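Local coordinates for flagellar brake protein YcgR (Escherichia coli K-12, PDB 5Y6H) that acts as a flagellar brake that slows the motor when bound to c-di-GMP, its N-terminal domain, the part described here, being involved in FliG binding, at residues A68-I73 with F84-L89; V16-L20 with P104-F110. All coordinates share one frame. Residue numbers count along the deposited sequence, not the author numbering.

Interaction 1 (A68-I73 with F84-L89); sequences AQHITI and FTVEQL
This is an antiparallel strand pairing at the open end of the beta hairpin made by strands 71-77 and 80-86. The axes of the short segments 71-73 and 84-86 come within 4.7 Å at 148°. Ile71 and Val86 form a hydrogen-bonded pair, Ile71 N to Val86 O and Val86 N to Ile71 O both 2.9 Å. Thr72 and Thr85 form a non-hydrogen-bonded pair, CA-CA 4.3 Å. Ile73 and Phe84 are hydrogen-bonded again, Ile73 N to Phe84 O at 2.7 Å and Phe84 N to Ile73 O at 3.0 Å. Side chains alternate along each strand, so successive pairs lie on opposite faces of this PilZN-domain hairpin. Ile71, Ile73, Phe84 and Val86 point to the buried face, toward side chains of strands 30-34, 50-54 and 97-102. Phe84, chi1 p, lays its ring against Ile73, whose CB lies 4.0 Å from the ring centroid, a CH-pi contact. Ile71 CD1 reaches Leu89 CG at 3.9 Å. On the other face Thr72 and Thr85, both chi1 m, share a weak hydrogen bond between their OG1 atoms at 3.4 Å. Beyond Ile71 and Val86 regular pairing stops. There a water bridges Ala68 O (2.9 Å) and Leu89 N (3.0 Å).

Interaction 2 (V16-L20 with P104-F110); sequences VLGVL and PPPTLWF
Val16 overlaps the proline-rich segment that leads into strand 108-111. Its CG1 lies 3.6 Å from Pro105 O and 4.1 Å from Pro105 CG, while its CG2 lies 4.1 Å from Leu108 CB. Residues 16-20 are helical, and Leu20 N donates a hydrogen bond to Val16 O at 3.2 Å. Residues 108-110 are extended. The helix and strand axes pass 9.3 Å apart at 56°, and the CA atoms of Val16 and Leu108 are 6.0 Å apart. Val16, Val19 and Leu20 all point their CB atoms toward the other segment. Val19, chi1 t, puts CG1 3.7 Å from Leu108 CD2 and CG2 4.0 Å from Phe110 CD1; its CG1 lies over one face of the Phe110 ring. Leu20, chi1 m and chi2 t, sets CD2 3.8 Å from Leu108 CD1, and its CD1 is 4.3 Å from Pro104 CB and 4.2 Å from Pro105 CD. The contact is apolar helix-on-sheet packing. Leu108 and Phe110 face the helix, and Trp109 between them points away, as alternation in a strand requires. Strand 108-111 runs between strands 9-10 and 80-86, and helix 13-26 lies across it, with Leu20 also touching Phe84 and Ile46.

In the fold
Interactions 1 and 2 have centres about 13 Å apart and meet mainly at Phe84. Its CD1 atom lies 3.4 Å from CG of Pro105, and its CE2 atom lies 3.9 Å from CD2 of Leu20. The ring thus joins the buried face of the hairpin to the helix contact. Next to it, Thr85 O packs on Pro105 CB at 3.7 Å. Strands 80-86 and 108-111 are neighbours in one antiparallel sheet, joined by backbone hydrogen bonding between Glu83 and Trp109. Along the chain, interaction 1 is nested inside the loop closed by interaction 2. That outer contact brings the early helix 13-26 to the last strand of this chain. In the whole protein, the PilZ domain can bind c-di-GMP.

Interaction 1 (A68-I73 with F84-L89)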
loop_
_atom_site.group_PDB
_atom_site.type_symbol
_atom_site.label_atom_id
_atom_site.label_comp_id
_atom_site.label_asym_id
_atom_site.label_seq_id
_atom_site.Cartn_x
_atom_site.Cartn_y
_atom_site.Cartn_z
ATOM N N ALA A 68 2.285 5.308 -13.200
ATOM C CA ALA A 68 2.723 6.330 -12.263
ATOM C C ALA A 68 4.112 6.000 -11.724
ATOM O O ALA A 68 4.502 4.835 -11.605
ATOM C CB ALA A 68 1.727 6.464 -11.113
ATOM N N GLN A 69 4.867 7.046 -11.402
ATOM C CA GLN A 69 6.234 6.853 -10.940
ATOM C C GLN A 69 6.393 7.005 -9.438
ATOM O O GLN A 69 7.481 6.735 -8.919
ATOM C CB GLN A 69 7.172 7.819 -11.671
ATOM C CG GLN A 69 7.148 7.588 -13.155
ATOM C CD GLN A 69 7.585 8.785 -13.931
ATOM O OE1 GLN A 69 8.683 8.802 -14.461
ATOM N NE2 GLN A 69 6.731 9.793 -14.018
ATOM N N HIS A 70 5.348 7.436 -8.736
ATOM C CA HIS A 70 5.303 7.336 -7.286
ATOM C C HIS A 70 3.849 7.157 -6.882
ATOM O O HIS A 70 2.962 7.812 -7.435
ATOM C CB HIS A 70 5.905 8.567 -6.602
ATOM C CG HIS A 70 7.399 8.615 -6.662
ATOM N ND1 HIS A 70 8.084 9.495 -7.471
ATOM C CD2 HIS A 70 8.339 7.877 -6.026
ATOM C CE1 HIS A 70 9.383 9.306 -7.322
ATOM N NE2 HIS A 70 9.564 8.329 -6.452
ATOM N N ILE A 71 3.609 6.256 -5.933
ATOM C CA ILE A 71 2.264 5.922 -5.477
ATOM C C ILE A 71 2.263 5.975 -3.957
ATOM O O ILE A 71 3.051 5.274 -3.310
ATOM C CB ILE A 71 1.810 4.532 -5.964
ATOM C CG1 ILE A 71 1.834 4.443 -7.494
ATOM C CG2 ILE A 71 0.424 4.207 -5.429
ATOM C CD1 ILE A 71 3.092 3.809 -8.051
ATOM N N THR A 72 1.389 6.801 -3.389
ATOM C CA THR A 72 1.233 6.915 -1.944
ATOM C C THR A 72 0.086 6.024 -1.485
ATOM O O THR A 72 -1.017 6.087 -2.038
ATOM C CB THR A 72 0.972 8.365 -1.532
ATOM O OG1 THR A 72 2.112 9.165 -1.864
ATOM C CG2 THR A 72 0.713 8.462 -0.035
ATOM N N ILE A 73 0.347 5.197 -0.477
ATOM C CA ILE A 73 -0.628 4.244 0.037
ATOM C C ILE A 73 -1.006 4.664 1.450
ATOM O O ILE A 73 -0.129 4.863 2.300
ATOM C CB ILE A 73 -0.071 2.810 -0.004
ATOM C CG1 ILE A 73 0.319 2.454 -1.445
ATOM C CG2 ILE A 73 -1.088 1.833 0.554
ATOM C CD1 ILE A 73 0.952 1.106 -1.614
ATOM N N PHE A 84 2.705 5.169 3.356
ATOM C CA PHE A 84 4.014 4.918 2.768
ATOM C C PHE A 84 3.911 5.128 1.265
ATOM O O PHE A 84 2.818 5.213 0.701
ATOM C CB PHE A 84 4.543 3.519 3.117
ATOM C CG PHE A 84 3.657 2.384 2.663
ATOM C CD1 PHE A 84 3.928 1.707 1.484
ATOM C CD2 PHE A 84 2.581 1.972 3.435
ATOM C CE1 PHE A 84 3.135 0.649 1.075
ATOM C CE2 PHE A 84 1.779 0.916 3.026
ATOM C CZ PHE A 84 2.057 0.257 1.845
ATOM N N THR A 85 5.072 5.233 0.622
ATOM C CA THR A 85 5.151 5.487 -0.809
ATOM C C THR A 85 6.010 4.416 -1.463
ATOM O O THR A 85 7.055 4.035 -0.928
ATOM C CB THR A 85 5.735 6.881 -1.096
ATOM O OG1 THR A 85 4.901 7.879 -0.497
ATOM C CG2 THR A 85 5.821 7.140 -2.593
ATOM N N VAL A 86 5.553 3.922 -2.612
ATOM C CA VAL A 86 6.320 2.987 -3.424
ATOM C C VAL A 86 6.598 3.639 -4.773
ATOM O O VAL A 86 5.897 4.556 -5.210
ATOM C CB VAL A 86 5.596 1.638 -3.604
ATOM C CG1 VAL A 86 5.399 0.956 -2.255
ATOM C CG2 VAL A 86 4.266 1.851 -4.298
ATOM N N GLU A 87 7.643 3.153 -5.438
ATOM C CA GLU A 87 8.095 3.783 -6.671
ATOM C C GLU A 87 7.472 3.183 -7.921
ATOM O O GLU A 87 7.471 3.837 -8.970
ATOM C CB GLU A 87 9.622 3.695 -6.780
ATOM C CG GLU A 87 10.358 4.406 -5.656
ATOM C CD GLU A 87 11.847 4.512 -5.915
ATOM O OE1 GLU A 87 12.264 4.293 -7.073
ATOM O OE2 GLU A 87 12.598 4.817 -4.965
ATOM N N GLN A 88 6.936 1.967 -7.835
ATOM C CA GLN A 88 6.458 1.272 -9.019
ATOM C C GLN A 88 5.502 0.162 -8.604
ATOM O O GLN A 88 5.728 -0.515 -7.597
ATOM C CB GLN A 88 7.633 0.698 -9.823
ATOM C CG GLN A 88 7.263 -0.360 -10.848
ATOM C CD GLN A 88 8.282 -0.459 -11.967
ATOM O OE1 GLN A 88 9.315 0.213 -11.944
ATOM N NE2 GLN A 88 7.996 -1.300 -12.954
ATOM N N LEU A 89 4.431 0.001 -9.376
ATOM C CA LEU A 89 3.588 -1.181 -9.315
ATOM C C LEU A 89 3.601 -1.871 -10.668
ATOM O O LEU A 89 3.642 -1.210 -11.711
ATOM C CB LEU A 89 2.141 -0.859 -8.933
ATOM C CG LEU A 89 1.833 0.126 -7.807
ATOM C CD1 LEU A 89 0.358 0.071 -7.448
ATOM C CD2 LEU A 89 2.670 -0.191 -6.603
HETATM O O HOH W 1 3.492 2.159 -11.261
#

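Interaction 2 (V16-L20 with P104-F110)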
loop_
_atom_site.group_PDB
_atom_site.type_symbol
_atom_site.label_atom_id
_atom_site.label_comp_id
_atom_site.label_asym_id
_atom_site.label_seq_id
_atom_site.Cartn_x
_atom_site.Cartn_y
_atom_site.Cartn_z
ATOM N N VAL A 16 9.073 -2.074 9.656
ATOM C CA VAL A 16 8.181 -1.798 8.531
ATOM C C VAL A 16 7.325 -3.020 8.224
ATOM O O VAL A 16 6.101 -2.923 8.071
ATOM C CB VAL A 16 8.987 -1.358 7.294
ATOM C CG1 VAL A 16 8.100 -1.379 6.042
ATOM C CG2 VAL A 16 9.577 0.027 7.509
ATOM N N LEU A 17 7.961 -4.191 8.127
ATOM C CA LEU A 17 7.219 -5.407 7.814
ATOM C C LEU A 17 6.205 -5.732 8.905
ATOM O O LEU A 17 5.106 -6.214 8.613
ATOM C CB LEU A 17 8.189 -6.573 7.599
ATOM C CG LEU A 17 7.591 -7.889 7.091
ATOM C CD1 LEU A 17 6.907 -7.674 5.756
ATOM C CD2 LEU A 17 8.669 -8.951 6.968
ATOM N N GLY A 18 6.547 -5.460 10.169
ATOM C CA GLY A 18 5.613 -5.743 11.250
ATOM C C GLY A 18 4.300 -4.997 11.111
ATOM O O GLY A 18 3.227 -5.560 11.347
ATOM N N VAL A 19 4.362 -3.724 10.713
ATOM C CA VAL A 19 3.139 -2.954 10.507
ATOM C C VAL A 19 2.352 -3.512 9.329
ATOM O O VAL A 19 1.118 -3.600 9.373
ATOM C CB VAL A 19 3.466 -1.463 10.307
ATOM C CG1 VAL A 19 2.202 -0.683 9.953
ATOM C CG2 VAL A 19 4.125 -0.886 11.551
ATOM N N LEU A 20 3.052 -3.893 8.258
ATOM C CA LEU A 20 2.377 -4.425 7.079
ATOM C C LEU A 20 1.681 -5.743 7.391
ATOM O O LEU A 20 0.595 -6.019 6.867
ATOM C CB LEU A 20 3.381 -4.600 5.940
ATOM C CG LEU A 20 3.970 -3.308 5.369
ATOM C CD1 LEU A 20 5.071 -3.622 4.364
ATOM C CD2 LEU A 20 2.887 -2.442 4.733
ATOM N N PRO A 104 8.128 -3.948 -0.273
ATOM C CA PRO A 104 8.015 -3.141 0.952
ATOM C C PRO A 104 8.791 -1.842 0.838
ATOM O O PRO A 104 9.893 -1.807 0.269
ATOM C CB PRO A 104 8.611 -4.055 2.034
ATOM C CG PRO A 104 8.385 -5.430 1.525
ATOM C CD PRO A 104 8.521 -5.339 0.026
ATOM N N PRO A 105 8.240 -0.746 1.370
ATOM C CA PRO A 105 8.954 0.523 1.315
ATOM C C PRO A 105 10.097 0.533 2.312
ATOM O O PRO A 105 10.078 -0.207 3.309
ATOM C CB PRO A 105 7.870 1.547 1.701
ATOM C CG PRO A 105 7.024 0.772 2.678
ATOM C CD PRO A 105 6.974 -0.639 2.114
ATOM N N PRO A 106 11.126 1.351 2.079
ATOM C CA PRO A 106 12.206 1.451 3.074
ATOM C C PRO A 106 11.771 2.132 4.360
ATOM O O PRO A 106 12.357 1.868 5.417
ATOM C CB PRO A 106 13.288 2.254 2.339
ATOM C CG PRO A 106 12.547 2.993 1.270
ATOM C CD PRO A 106 11.437 2.087 0.845
ATOM N N THR A 107 10.769 3.008 4.307
ATOM C CA THR A 107 10.221 3.628 5.506
ATOM C C THR A 107 8.702 3.634 5.417
ATOM O O THR A 107 8.120 3.547 4.333
ATOM C CB THR A 107 10.736 5.063 5.722
ATOM O OG1 THR A 107 10.252 5.918 4.676
ATOM C CG2 THR A 107 12.259 5.106 5.752
ATOM N N LEU A 108 8.066 3.749 6.581
ATOM C CA LEU A 108 6.616 3.697 6.701
ATOM C C LEU A 108 6.199 4.588 7.862
ATOM O O LEU A 108 6.881 4.633 8.888
ATOM C CB LEU A 108 6.145 2.250 6.914
ATOM C CG LEU A 108 4.667 1.883 7.075
ATOM C CD1 LEU A 108 4.440 0.469 6.575
ATOM C CD2 LEU A 108 4.229 2.000 8.529
ATOM N N TRP A 109 5.087 5.302 7.695
ATOM C CA TRP A 109 4.497 6.084 8.774
ATOM C C TRP A 109 3.357 5.293 9.406
ATOM O O TRP A 109 2.459 4.823 8.704
ATOM C CB TRP A 109 3.977 7.433 8.272
ATOM C CG TRP A 109 5.029 8.352 7.718
ATOM C CD1 TRP A 109 5.318 8.565 6.401
ATOM C CD2 TRP A 109 5.922 9.188 8.465
ATOM N NE1 TRP A 109 6.338 9.479 6.282
ATOM C CE2 TRP A 109 6.727 9.877 7.534
ATOM C CE3 TRP A 109 6.121 9.420 9.830
ATOM C CZ2 TRP A 109 7.713 10.784 7.924
ATOM C CZ3 TRP A 109 7.102 10.321 10.216
ATOM C CH2 TRP A 109 7.885 10.990 9.266
ATOM N N PHE A 110 3.408 5.132 10.726
ATOM C CA PHE A 110 2.316 4.552 11.509
ATOM C C PHE A 110 1.921 5.632 12.508
ATOM O O PHE A 110 2.468 5.694 13.611
ATOM C CB PHE A 110 2.734 3.245 12.204
ATOM C CG PHE A 110 1.579 2.418 12.699
ATOM C CD1 PHE A 110 1.757 1.492 13.715
ATOM C CD2 PHE A 110 0.316 2.561 12.146
ATOM C CE1 PHE A 110 0.698 0.727 14.171
ATOM C CE2 PHE A 110 -0.746 1.801 12.598
ATOM C CZ PHE A 110 -0.556 0.882 13.611
#